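PDB 6FF6: BRIC1 from Synthetic construct, which has no assigned biological function and is a computationally designed, mostly helical repeat protein with Hpt-like sequence, built to form a novel corrugated architecture. Local coordinates for residues 180-185 against 232-237; 136-141 against 214-219; 84-89 against 93-98; 42-47 against 52-57. All blocks are in the same frame, centred on the assembly; numbering follows the deposited sequence.

The four contacts form two pairs at opposite ends of the elongated chain, with no ligand or active site defined to relate them to. Contacts 1 and 2, their centres about 12 Å apart, touch through helix 203-224, which carries one segment of contact 2 and packs against contact 1: Gln219 NE2 makes a probable hydrogen bond of 2.8 Å to Thr183 OG1, and Thr184 packs on Met216. Contacts 3 and 4 lie about 11 Å apart, centre to centre, in the first Hpt-like domain sequence, joined where Leu87 CD2 meets Ile57 CG2 at 3.6 Å. Between the pairs, centres are 52 to 56 Å apart. Contacts 2 and 3 both also touch the second subunit.

Contact 1: 180-185 against 232-237; sequences LQETTH and ASFEYI
Phe234 turns one edge of its ring to helix 178-196, overlapping Glu182 and Thr183. Ring atom CE1 lies 3.7 Å from Glu182 CB, which sits in the plane of the ring, while CD1 is 3.5 Å from Thr183 OG1. With chi1 at 175°, which sets CG opposite the backbone nitrogen, the Phe234 ring swings nearer to the other helix than the start of the side chain suggests. Glu182 offers the ring no more than the root of its side chain; the chain bends and its carboxylate leads away. Thr183 divides its two branches. The Thr183 and Ile237 side chains cross at about a right angle and meet through their methyls, Thr183 CG2 to Ile237 CG2 at 3.7 Å, whereas OG1 beside the ring is hydrogen-bonded to Gln219 NE2 and to Ile179 O. Here segments 180-185 and 232-237 run nearly parallel, 22° apart, with their axes 10.5 Å from each other, and this pairing lays the C-terminal helix 231-247 against the helical bundle. Helix 203-224 lies against both segments: Leu180 packs on its Gln219, and Ile237 on its Thr212. At the start of the last helix, Asp230 OD1 accepts from Ala232 N, and OD2 is hydrogen-bonded to Ser233 OG.

Contact 2: 136-141 against 214-219; sequences VMLKVM and DIMQEQ
A late bend in Met216 (chi3 -44°) curls its methyl toward Leu138, and an earlier one in Gln217 (chi2 62°) swings the amide to the same leucine from the next position along the helix. The pair is an antiparallel helix packing within an Hpt-like helical bundle: segments 136-141 and 214-219, on helices 125-146 and 203-224, run 175° apart, their axes 10.6 Å from each other. Leu138 has the largest share, with one methyl to each partner. CD2 meets the methyl CE of Met216 at 3.7 Å, an apolar contact between two buried residues, while CD1 comes up to the Gln217 amide, 3.1 Å from OE1, the two side chains crossing at a slant. Met141, one turn on, brings its own CE up to Met216 CE at 4.2 Å, the two thioether chains crossing at about a right angle. With an alanine in place of Leu138, both methyl branches go, and Met216 CE would probably be left with a gap beside it and more freedom to turn. Helix 155-174 lines the same core, Ile168 against Leu138 and Ala164 against Met141. Elsewhere on helix 125-146, Val140 packs on Leu104 of the second subunit. Gln217 NE2, finally, is hydrogen-bonded to both Asp135 OD1 and Asp221 OD1.

Contact 3: 84-89 against 93-98; sequences ENMLDF and GEMQLN
Glu94 folds back over the end of the helix that Phe89 belongs to, and its side chain touches that residue along much of its length. CB sits 3.8 Å from Phe89 CB, beside the helix backbone. Further out, CD comes to 3.9 Å from Phe89 CD1, and the two carboxylate oxygens then part company: OE2 lies near the ring plane at its edge, 3.3 Å from CD1, while OE1 lies near the backbone, 4.0 Å from Asp88 O. The carboxylate plane is turned 66° from the ring, and Asn85 O stands over the centre of one ring face. Met95 continues the cover. Its CB packs on Phe89 CB at 3.6 Å, and its extended chain carries CE to within 4.4 Å of Met86 SD.

The backbone oxygen of Phe89 ties the turn together. Gly93 N donates to it at 2.8 Å and Met95 N at 3.1 Å, the latter nearly straight at the hydrogen (167°) but from above the carbonyl plane; the two donors come from opposite faces, and Glu94 N adds a weak third bond. The second subunit covers this site too, its Leu147 packing on Met95 and its Ala156 on Phe89. Gly93, with positive phi (103°), ends helix 74-92, and Asn98 then caps the start of helix 99-121 through OD1 to Ile101 N: a glycine-terminated helix followed by an N-capped one, the connection of a helical hairpin.

Contact 4: 42-47 against 52-57; sequences LDLVPE and EQLNAI
Leu44 reaches from the loop into the side of helix 51-71 with both methyls. CD2 packs on Leu54 CD2 at 3.8 Å, the side chains crossing at about a right angle, and CD1 meets Ile57 CD1 at 4.1 Å, the two reaching toward each other tip to tip. Leu44 CG stands anti to the carbonyl carbon (chi1 -78°), which sends the branched end toward the helix although its CB does not start out that way. Gln53 covers the outer edge of this patch. Its CB lies 4.2 Å from Leu44 CD2, and its extended chain carries the amide carbon CD to 3.6 Å from Asp43 O, so the end of the side chain lies against the loop backbone. Shortening Gln53 to an alanine would probably open a gap beside the Asp43 carbonyl, which would lose this polar neighbour. Further out, Asp43 OD1 has a weak hydrogen bond from Gln39 NE2, linking the loop to the preceding helix, and Pro49 packs on both Leu44 and Leu54. The contact thus closes the connection between helices 23-42 and 51-71, with Leu41 of the former beside Ile57, Ala90 of helix 74-92 against Leu54, Met83 of the same helix against Ile57, and Ile102 of helix 99-121 against Leu44.

Contact 1: 180-185 against 232-237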
loop_
_atom_site.group_PDB
_atom_site.type_symbol
_atom_site.label_atom_id
_atom_site.label_comp_id
_atom_site.label_asym_id
_atom_site.label_seq_id
_atom_site.Cartn_x
_atom_site.Cartn_y
_atom_site.Cartn_z
ATOM N N LEU A 180 2.964 1.461 23.748
ATOM C CA LEU A 180 3.298 0.087 23.272
ATOM C C LEU A 180 4.716 0.003 22.724
ATOM O O LEU A 180 5.429 -0.972 22.995
ATOM C CB LEU A 180 2.279 -0.453 22.231
ATOM C CG LEU A 180 2.536 -1.841 21.595
ATOM C CD1 LEU A 180 2.497 -2.963 22.634
ATOM C CD2 LEU A 180 1.569 -2.099 20.470
ATOM N N GLN A 181 5.108 1.031 21.949
ATOM C CA GLN A 181 6.415 1.117 21.326
ATOM C C GLN A 181 7.483 1.147 22.370
ATOM O O GLN A 181 8.418 0.371 22.274
ATOM C CB GLN A 181 6.503 2.352 20.434
ATOM C CG GLN A 181 7.772 2.409 19.605
ATOM C CD GLN A 181 7.958 3.751 18.947
ATOM O OE1 GLN A 181 7.589 4.804 19.498
ATOM N NE2 GLN A 181 8.576 3.742 17.770
ATOM N N GLU A 182 7.333 2.009 23.382
ATOM C CA GLU A 182 8.297 2.145 24.458
ATOM C C GLU A 182 8.500 0.870 25.253
ATOM O O GLU A 182 9.648 0.503 25.492
ATOM C CB GLU A 182 7.934 3.320 25.361
ATOM C CG GLU A 182 8.165 4.673 24.699
ATOM C CD GLU A 182 9.506 4.812 24.003
ATOM O OE1 GLU A 182 9.548 4.630 22.764
ATOM O OE2 GLU A 182 10.519 5.065 24.700
ATOM N N THR A 183 7.397 0.176 25.632
ATOM C CA THR A 183 7.429 -1.071 26.385
ATOM C C THR A 183 8.215 -2.116 25.632
ATOM O O THR A 183 9.106 -2.735 26.208
ATOM C CB THR A 183 6.016 -1.552 26.731
ATOM O OG1 THR A 183 5.342 -0.518 27.428
ATOM C CG2 THR A 183 6.025 -2.791 27.611
ATOM N N THR A 184 7.875 -2.318 24.347
ATOM C CA THR A 184 8.541 -3.260 23.453
ATOM C C THR A 184 9.999 -2.876 23.222
ATOM O O THR A 184 10.842 -3.760 23.204
ATOM C CB THR A 184 7.800 -3.375 22.143
ATOM O OG1 THR A 184 7.497 -2.078 21.660
ATOM C CG2 THR A 184 6.543 -4.177 22.243
ATOM N N HIS A 185 10.307 -1.570 23.082
ATOM C CA HIS A 185 11.683 -1.114 22.872
ATOM C C HIS A 185 12.590 -1.460 24.034
ATOM O O HIS A 185 13.710 -1.925 23.813
ATOM C CB HIS A 185 11.772 0.390 22.604
ATOM C CG HIS A 185 12.999 0.783 21.823
ATOM N ND1 HIS A 185 13.923 -0.164 21.378
ATOM C CD2 HIS A 185 13.372 1.998 21.358
ATOM C CE1 HIS A 185 14.830 0.511 20.687
ATOM N NE2 HIS A 185 14.544 1.814 20.646
ATOM N N ALA A 232 -0.420 3.259 34.739
ATOM C CA ALA A 232 0.135 2.610 35.931
ATOM C C ALA A 232 0.978 1.386 35.573
ATOM O O ALA A 232 2.085 1.256 36.071
ATOM C CB ALA A 232 -0.977 2.244 36.893
ATOM N N SER A 233 0.480 0.534 34.684
ATOM C CA SER A 233 1.183 -0.655 34.187
ATOM C C SER A 233 2.403 -0.260 33.384
ATOM O O SER A 233 3.431 -0.927 33.497
ATOM C CB SER A 233 0.273 -1.493 33.294
ATOM O OG SER A 233 -0.605 -2.297 34.055
ATOM N N PHE A 234 2.284 0.815 32.576
ATOM C CA PHE A 234 3.356 1.318 31.739
ATOM C C PHE A 234 4.531 1.745 32.583
ATOM O O PHE A 234 5.652 1.312 32.307
ATOM C CB PHE A 234 2.874 2.485 30.876
ATOM C CG PHE A 234 3.972 3.149 30.068
ATOM C CD1 PHE A 234 4.565 2.491 28.990
ATOM C CD2 PHE A 234 4.403 4.437 30.373
ATOM C CE1 PHE A 234 5.548 3.122 28.220
ATOM C CE2 PHE A 234 5.386 5.064 29.602
ATOM C CZ PHE A 234 5.957 4.399 28.536
ATOM N N GLU A 235 4.276 2.566 33.623
ATOM C CA GLU A 235 5.308 3.042 34.524
ATOM C C GLU A 235 5.934 1.883 35.312
ATOM O O GLU A 235 7.159 1.823 35.489
ATOM C CB GLU A 235 4.741 4.113 35.459
ATOM C CG GLU A 235 4.346 5.407 34.757
ATOM C CD GLU A 235 4.221 6.639 35.635
ATOM O OE1 GLU A 235 4.634 6.590 36.819
ATOM O OE2 GLU A 235 3.726 7.670 35.124
ATOM N N TYR A 236 5.087 0.951 35.767
ATOM C CA TYR A 236 5.528 -0.215 36.518
ATOM C C TYR A 236 6.508 -1.056 35.671
ATOM O O TYR A 236 7.635 -1.295 36.114
ATOM C CB TYR A 236 4.308 -1.048 36.993
ATOM C CG TYR A 236 4.645 -2.467 37.401
ATOM C CD1 TYR A 236 5.208 -2.746 38.646
ATOM C CD2 TYR A 236 4.440 -3.530 36.527
ATOM C CE1 TYR A 236 5.568 -4.046 39.004
ATOM C CE2 TYR A 236 4.801 -4.829 36.869
ATOM C CZ TYR A 236 5.358 -5.085 38.111
ATOM O OH TYR A 236 5.697 -6.379 38.428
ATOM N N ILE A 237 6.091 -1.456 34.446
ATOM C CA ILE A 237 6.912 -2.300 33.588
ATOM C C ILE A 237 8.167 -1.588 33.086
ATOM O O ILE A 237 9.205 -2.232 32.956
ATOM C CB ILE A 237 6.097 -2.960 32.439
ATOM C CG1 ILE A 237 6.745 -4.273 31.996
ATOM C CG2 ILE A 237 5.806 -2.025 31.273
ATOM C CD1 ILE A 237 6.634 -5.401 33.051
#

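Contact 2: 136-141 against 214-219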
loop_
_atom_site.group_PDB
_atom_site.type_symbol
_atom_site.label_atom_id
_atom_site.label_comp_id
_atom_site.label_asym_id
_atom_site.label_seq_id
_atom_site.Cartn_x
_atom_site.Cartn_y
_atom_site.Cartn_z
ATOM N N VAL A 136 -0.693 -12.783 17.414
ATOM C CA VAL A 136 0.035 -14.015 17.099
ATOM C C VAL A 136 1.511 -13.947 17.511
ATOM O O VAL A 136 2.018 -14.894 18.136
ATOM C CB VAL A 136 -0.145 -14.436 15.624
ATOM C CG1 VAL A 136 0.650 -15.697 15.314
ATOM C CG2 VAL A 136 -1.621 -14.655 15.301
ATOM N N MET A 137 2.188 -12.830 17.197
ATOM C CA MET A 137 3.589 -12.616 17.587
ATOM C C MET A 137 3.833 -12.657 19.109
ATOM O O MET A 137 4.891 -13.117 19.549
ATOM C CB MET A 137 4.131 -11.331 16.977
ATOM C CG MET A 137 4.478 -11.512 15.520
ATOM S SD MET A 137 5.575 -10.205 14.946
ATOM C CE MET A 137 6.273 -10.964 13.411
ATOM N N LEU A 138 2.843 -12.240 19.900
ATOM C CA LEU A 138 2.943 -12.247 21.353
ATOM C C LEU A 138 2.878 -13.665 21.872
ATOM O O LEU A 138 3.618 -14.029 22.801
ATOM C CB LEU A 138 1.860 -11.349 21.977
ATOM C CG LEU A 138 2.065 -9.833 21.752
ATOM C CD1 LEU A 138 0.839 -9.046 22.128
ATOM C CD2 LEU A 138 3.285 -9.332 22.488
ATOM N N LYS A 139 2.049 -14.497 21.207
ATOM C CA LYS A 139 1.913 -15.930 21.523
ATOM C C LYS A 139 3.217 -16.646 21.243
ATOM O O LYS A 139 3.682 -17.439 22.068
ATOM C CB LYS A 139 0.761 -16.573 20.746
ATOM C CG LYS A 139 -0.613 -16.311 21.349
ATOM C CD LYS A 139 -1.690 -17.128 20.644
ATOM C CE LYS A 139 -3.075 -16.837 21.178
ATOM N NZ LYS A 139 -4.096 -17.753 20.585
ATOM N N VAL A 140 3.832 -16.334 20.095
ATOM C CA VAL A 140 5.115 -16.926 19.720
ATOM C C VAL A 140 6.200 -16.566 20.760
ATOM O O VAL A 140 6.894 -17.465 21.258
ATOM C CB VAL A 140 5.512 -16.577 18.266
ATOM C CG1 VAL A 140 6.907 -17.104 17.928
ATOM C CG2 VAL A 140 4.484 -17.126 17.273
ATOM N N MET A 141 6.288 -15.252 21.114
ATOM C CA MET A 141 7.221 -14.692 22.102
ATOM C C MET A 141 7.078 -15.416 23.430
ATOM O O MET A 141 8.086 -15.874 23.983
ATOM C CB MET A 141 6.942 -13.197 22.316
ATOM C CG MET A 141 7.598 -12.309 21.295
ATOM S SD MET A 141 7.208 -10.536 21.545
ATOM C CE MET A 141 8.427 -10.107 22.745
ATOM N N ASP A 214 2.252 -9.833 28.866
ATOM C CA ASP A 214 0.883 -9.602 29.348
ATOM C C ASP A 214 0.482 -8.121 29.260
ATOM O O ASP A 214 -0.633 -7.793 28.799
ATOM C CB ASP A 214 0.705 -10.164 30.777
ATOM C CG ASP A 214 0.873 -11.684 30.897
ATOM O OD1 ASP A 214 0.762 -12.388 29.863
ATOM O OD2 ASP A 214 1.098 -12.172 32.026
ATOM N N ILE A 215 1.416 -7.227 29.681
ATOM C CA ILE A 215 1.221 -5.776 29.647
ATOM C C ILE A 215 1.077 -5.317 28.189
ATOM O O ILE A 215 0.205 -4.492 27.894
ATOM C CB ILE A 215 2.383 -5.017 30.364
ATOM C CG1 ILE A 215 2.503 -5.356 31.880
ATOM C CG2 ILE A 215 2.299 -3.501 30.134
ATOM C CD1 ILE A 215 1.296 -5.099 32.781
ATOM N N MET A 216 1.941 -5.825 27.293
ATOM C CA MET A 216 1.920 -5.483 25.869
ATOM C C MET A 216 0.601 -5.906 25.205
ATOM O O MET A 216 0.080 -5.167 24.371
ATOM C CB MET A 216 3.127 -6.079 25.142
ATOM C CG MET A 216 4.449 -5.451 25.562
ATOM S SD MET A 216 5.958 -6.117 24.784
ATOM C CE MET A 216 5.707 -7.783 24.856
ATOM N N GLN A 217 0.033 -7.044 25.631
ATOM C CA GLN A 217 -1.262 -7.540 25.165
ATOM C C GLN A 217 -2.387 -6.597 25.608
ATOM O O GLN A 217 -3.265 -6.272 24.819
ATOM C CB GLN A 217 -1.532 -8.951 25.704
ATOM C CG GLN A 217 -2.772 -9.599 25.066
ATOM C CD GLN A 217 -2.655 -9.791 23.558
ATOM O OE1 GLN A 217 -1.760 -10.488 23.066
ATOM N NE2 GLN A 217 -3.559 -9.179 22.797
ATOM N N GLU A 218 -2.342 -6.143 26.870
ATOM C CA GLU A 218 -3.315 -5.181 27.417
ATOM C C GLU A 218 -3.192 -3.847 26.678
ATOM O O GLU A 218 -4.218 -3.204 26.409
ATOM C CB GLU A 218 -3.089 -4.960 28.907
ATOM C CG GLU A 218 -3.388 -6.160 29.790
ATOM C CD GLU A 218 -3.026 -5.980 31.257
ATOM O OE1 GLU A 218 -2.472 -4.912 31.618
ATOM O OE2 GLU A 218 -3.296 -6.915 32.048
ATOM N N GLN A 219 -1.930 -3.434 26.346
ATOM C CA GLN A 219 -1.664 -2.190 25.605
ATOM C C GLN A 219 -2.265 -2.335 24.217
ATOM O O GLN A 219 -3.022 -1.472 23.805
ATOM C CB GLN A 219 -0.156 -1.871 25.530
ATOM C CG GLN A 219 0.438 -1.335 26.829
ATOM C CD GLN A 219 1.941 -1.368 26.820
ATOM O OE1 GLN A 219 2.574 -1.822 25.872
ATOM N NE2 GLN A 219 2.559 -0.917 27.877
#

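Contact 3: 84-89 against 93-98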
loop_
_atom_site.group_PDB
_atom_site.type_symbol
_atom_site.label_atom_id
_atom_site.label_comp_id
_atom_site.label_asym_id
_atom_site.label_seq_id
_atom_site.Cartn_x
_atom_site.Cartn_y
_atom_site.Cartn_z
ATOM N N GLU A 84 0.923 19.898 -12.914
ATOM C CA GLU A 84 2.230 20.396 -13.312
ATOM C C GLU A 84 2.258 20.700 -14.762
ATOM O O GLU A 84 2.593 21.814 -15.108
ATOM C CB GLU A 84 3.315 19.368 -12.986
ATOM C CG GLU A 84 4.427 19.934 -12.129
ATOM C CD GLU A 84 5.694 19.110 -12.070
ATOM O OE1 GLU A 84 5.717 17.989 -12.628
ATOM O OE2 GLU A 84 6.676 19.600 -11.466
ATOM N N ASN A 85 1.847 19.735 -15.606
ATOM C CA ASN A 85 1.784 19.845 -17.064
ATOM C C ASN A 85 0.945 21.031 -17.532
ATOM O O ASN A 85 1.410 21.827 -18.351
ATOM C CB ASN A 85 1.312 18.520 -17.706
ATOM C CG ASN A 85 2.341 17.425 -17.622
ATOM O OD1 ASN A 85 3.538 17.671 -17.414
ATOM N ND2 ASN A 85 1.895 16.181 -17.769
ATOM N N MET A 86 -0.271 21.162 -16.981
ATOM C CA MET A 86 -1.199 22.252 -17.285
ATOM C C MET A 86 -0.581 23.611 -16.914
ATOM O O MET A 86 -0.638 24.544 -17.706
ATOM C CB MET A 86 -2.501 22.053 -16.509
ATOM C CG MET A 86 -3.179 20.735 -16.748
ATOM S SD MET A 86 -4.559 20.840 -17.864
ATOM C CE MET A 86 -5.792 21.616 -16.775
ATOM N N LEU A 87 0.031 23.691 -15.709
ATOM C CA LEU A 87 0.698 24.865 -15.163
ATOM C C LEU A 87 1.885 25.231 -15.978
ATOM O O LEU A 87 2.164 26.416 -16.090
ATOM C CB LEU A 87 1.190 24.631 -13.741
ATOM C CG LEU A 87 0.149 24.570 -12.669
ATOM C CD1 LEU A 87 0.728 23.946 -11.393
ATOM C CD2 LEU A 87 -0.483 25.922 -12.454
ATOM N N ASP A 88 2.634 24.236 -16.500
ATOM C CA ASP A 88 3.811 24.500 -17.315
ATOM C C ASP A 88 3.376 25.190 -18.600
ATOM O O ASP A 88 4.051 26.123 -19.023
ATOM C CB ASP A 88 4.605 23.219 -17.599
ATOM C CG ASP A 88 6.018 23.166 -17.012
ATOM O OD1 ASP A 88 6.655 24.246 -16.877
ATOM O OD2 ASP A 88 6.494 22.042 -16.708
ATOM N N PHE A 89 2.210 24.796 -19.171
ATOM C CA PHE A 89 1.669 25.476 -20.351
ATOM C C PHE A 89 1.197 26.887 -19.942
ATOM O O PHE A 89 1.417 27.852 -20.667
ATOM C CB PHE A 89 0.471 24.726 -20.969
ATOM C CG PHE A 89 0.552 23.242 -21.243
ATOM C CD1 PHE A 89 1.687 22.681 -21.829
ATOM C CD2 PHE A 89 -0.534 22.409 -20.973
ATOM C CE1 PHE A 89 1.759 21.300 -22.064
ATOM C CE2 PHE A 89 -0.464 21.026 -21.214
ATOM C CZ PHE A 89 0.677 20.484 -21.766
ATOM N N GLY A 93 2.957 30.107 -21.303
ATOM C CA GLY A 93 2.083 30.813 -22.232
ATOM C C GLY A 93 1.536 29.975 -23.366
ATOM O O GLY A 93 0.939 30.518 -24.301
ATOM N N GLU A 94 1.735 28.648 -23.292
ATOM C CA GLU A 94 1.218 27.691 -24.279
ATOM C C GLU A 94 -0.315 27.539 -24.110
ATOM O O GLU A 94 -1.022 27.281 -25.096
ATOM C CB GLU A 94 1.910 26.318 -24.139
ATOM C CG GLU A 94 3.419 26.322 -24.335
ATOM C CD GLU A 94 4.132 25.166 -23.656
ATOM O OE1 GLU A 94 5.022 25.439 -22.821
ATOM O OE2 GLU A 94 3.800 23.992 -23.950
ATOM N N MET A 95 -0.818 27.689 -22.850
ATOM C CA MET A 95 -2.247 27.599 -22.547
ATOM C C MET A 95 -2.912 28.977 -22.404
ATOM O O MET A 95 -2.390 29.864 -21.715
ATOM C CB MET A 95 -2.498 26.750 -21.290
ATOM C CG MET A 95 -3.921 26.163 -21.217
ATOM S SD MET A 95 -4.207 25.155 -19.729
ATOM C CE MET A 95 -5.676 24.362 -20.174
ATOM N N GLN A 96 -4.078 29.142 -23.055
ATOM C CA GLN A 96 -4.880 30.354 -22.926
ATOM C C GLN A 96 -5.734 30.151 -21.679
ATOM O O GLN A 96 -6.545 29.233 -21.656
ATOM C CB GLN A 96 -5.787 30.568 -24.160
ATOM C CG GLN A 96 -6.637 31.855 -24.103
ATOM C CD GLN A 96 -7.991 31.709 -24.773
ATOM O OE1 GLN A 96 -8.113 31.753 -26.005
ATOM N NE2 GLN A 96 -9.044 31.546 -23.973
ATOM N N LEU A 97 -5.546 30.980 -20.645
ATOM C CA LEU A 97 -6.337 30.896 -19.416
ATOM C C LEU A 97 -7.724 31.512 -19.604
ATOM O O LEU A 97 -7.915 32.386 -20.457
ATOM C CB LEU A 97 -5.597 31.613 -18.274
ATOM C CG LEU A 97 -5.406 30.826 -16.976
ATOM C CD1 LEU A 97 -4.426 29.659 -17.158
ATOM C CD2 LEU A 97 -4.916 31.738 -15.868
ATOM N N ASN A 98 -8.687 31.050 -18.809
ATOM C CA ASN A 98 -10.063 31.546 -18.760
ATOM C C ASN A 98 -10.688 30.987 -17.494
ATOM O O ASN A 98 -10.031 30.207 -16.799
ATOM C CB ASN A 98 -10.878 31.196 -20.026
ATOM C CG ASN A 98 -11.033 29.723 -20.312
ATOM O OD1 ASN A 98 -11.250 28.899 -19.415
ATOM N ND2 ASN A 98 -10.935 29.358 -21.584
#

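Contact 4: 42-47 against 52-57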
loop_
_atom_site.group_PDB
_atom_site.type_symbol
_atom_site.label_atom_id
_atom_site.label_comp_id
_atom_site.label_asym_id
_atom_site.label_seq_id
_atom_site.Cartn_x
_atom_site.Cartn_y
_atom_site.Cartn_z
ATOM N N LEU A 42 -7.031 31.294 -6.739
ATOM C CA LEU A 42 -8.132 32.211 -6.555
ATOM C C LEU A 42 -7.741 33.609 -6.919
ATOM O O LEU A 42 -8.598 34.384 -7.338
ATOM C CB LEU A 42 -8.639 32.145 -5.108
ATOM C CG LEU A 42 -9.357 30.862 -4.707
ATOM C CD1 LEU A 42 -9.660 30.886 -3.257
ATOM C CD2 LEU A 42 -10.639 30.664 -5.504
ATOM N N ASP A 43 -6.449 33.931 -6.791
ATOM C CA ASP A 43 -5.931 35.268 -7.117
ATOM C C ASP A 43 -5.499 35.450 -8.564
ATOM O O ASP A 43 -5.012 36.530 -8.909
ATOM C CB ASP A 43 -4.789 35.670 -6.173
ATOM C CG ASP A 43 -5.183 35.824 -4.721
ATOM O OD1 ASP A 43 -6.367 36.148 -4.452
ATOM O OD2 ASP A 43 -4.312 35.624 -3.851
ATOM N N LEU A 44 -5.686 34.438 -9.409
ATOM C CA LEU A 44 -5.343 34.489 -10.824
ATOM C C LEU A 44 -6.312 35.381 -11.563
ATOM O O LEU A 44 -7.522 35.317 -11.286
ATOM C CB LEU A 44 -5.398 33.091 -11.453
ATOM C CG LEU A 44 -4.227 32.178 -11.177
ATOM C CD1 LEU A 44 -4.561 30.775 -11.571
ATOM C CD2 LEU A 44 -2.986 32.637 -11.940
ATOM N N VAL A 45 -5.779 36.212 -12.505
ATOM C CA VAL A 45 -6.581 37.073 -13.361
ATOM C C VAL A 45 -6.745 36.302 -14.671
ATOM O O VAL A 45 -5.756 36.068 -15.360
ATOM C CB VAL A 45 -6.014 38.513 -13.562
ATOM C CG1 VAL A 45 -6.998 39.393 -14.347
ATOM C CG2 VAL A 45 -5.667 39.164 -12.224
ATOM N N PRO A 46 -7.982 35.851 -14.991
ATOM C CA PRO A 46 -8.198 35.060 -16.229
ATOM C C PRO A 46 -7.735 35.696 -17.549
ATOM O O PRO A 46 -7.240 34.992 -18.433
ATOM C CB PRO A 46 -9.714 34.817 -16.246
ATOM C CG PRO A 46 -10.172 35.060 -14.846
ATOM C CD PRO A 46 -9.237 36.044 -14.233
ATOM N N GLU A 47 -7.910 37.017 -17.686
ATOM C CA GLU A 47 -7.539 37.722 -18.902
ATOM C C GLU A 47 -6.031 37.954 -19.015
ATOM O O GLU A 47 -5.474 37.816 -20.108
ATOM C CB GLU A 47 -8.319 39.030 -19.014
ATOM C CG GLU A 47 -9.805 38.815 -19.242
ATOM C CD GLU A 47 -10.529 39.993 -19.863
ATOM O OE1 GLU A 47 -9.973 40.607 -20.802
ATOM O OE2 GLU A 47 -11.661 40.292 -19.421
ATOM N N GLU A 52 4.111 35.156 -11.871
ATOM C CA GLU A 52 4.609 34.988 -10.499
ATOM C C GLU A 52 3.678 34.084 -9.675
ATOM O O GLU A 52 4.176 33.201 -8.968
ATOM C CB GLU A 52 4.846 36.343 -9.810
ATOM C CG GLU A 52 6.288 36.572 -9.380
ATOM C CD GLU A 52 6.938 37.839 -9.908
ATOM O OE1 GLU A 52 6.385 38.937 -9.669
ATOM O OE2 GLU A 52 8.010 37.735 -10.550
ATOM N N GLN A 53 2.336 34.273 -9.797
ATOM C CA GLN A 53 1.325 33.420 -9.122
ATOM C C GLN A 53 1.332 32.036 -9.735
ATOM O O GLN A 53 1.218 31.051 -9.006
ATOM C CB GLN A 53 -0.089 34.024 -9.194
ATOM C CG GLN A 53 -0.254 35.305 -8.351
ATOM C CD GLN A 53 -1.419 36.204 -8.748
ATOM O OE1 GLN A 53 -1.916 36.209 -9.888
ATOM N NE2 GLN A 53 -1.867 37.019 -7.807
ATOM N N LEU A 54 1.530 31.960 -11.072
ATOM C CA LEU A 54 1.630 30.686 -11.792
ATOM C C LEU A 54 2.838 29.909 -11.343
ATOM O O LEU A 54 2.738 28.704 -11.131
ATOM C CB LEU A 54 1.622 30.874 -13.310
ATOM C CG LEU A 54 0.303 31.385 -13.880
ATOM C CD1 LEU A 54 0.498 32.043 -15.219
ATOM C CD2 LEU A 54 -0.738 30.303 -13.935
ATOM N N ASN A 55 3.951 30.610 -11.128
ATOM C CA ASN A 55 5.200 30.048 -10.630
ATOM C C ASN A 55 5.056 29.554 -9.224
ATOM O O ASN A 55 5.599 28.497 -8.918
ATOM C CB ASN A 55 6.339 31.040 -10.736
ATOM C CG ASN A 55 7.027 30.989 -12.069
ATOM O OD1 ASN A 55 6.843 30.064 -12.874
ATOM N ND2 ASN A 55 7.854 31.973 -12.325
ATOM N N ALA A 56 4.291 30.278 -8.384
ATOM C CA ALA A 56 3.990 29.886 -7.000
ATOM C C ALA A 56 3.206 28.585 -6.967
ATOM O O ALA A 56 3.570 27.680 -6.222
ATOM C CB ALA A 56 3.214 30.982 -6.286
ATOM N N ILE A 57 2.165 28.463 -7.805
ATOM C CA ILE A 57 1.352 27.251 -7.882
ATOM C C ILE A 57 2.214 26.092 -8.380
ATOM O O ILE A 57 2.137 24.976 -7.867
ATOM C CB ILE A 57 0.113 27.489 -8.769
ATOM C CG1 ILE A 57 -0.781 28.574 -8.179
ATOM C CG2 ILE A 57 -0.673 26.204 -8.901
ATOM C CD1 ILE A 57 -1.613 29.317 -9.171
#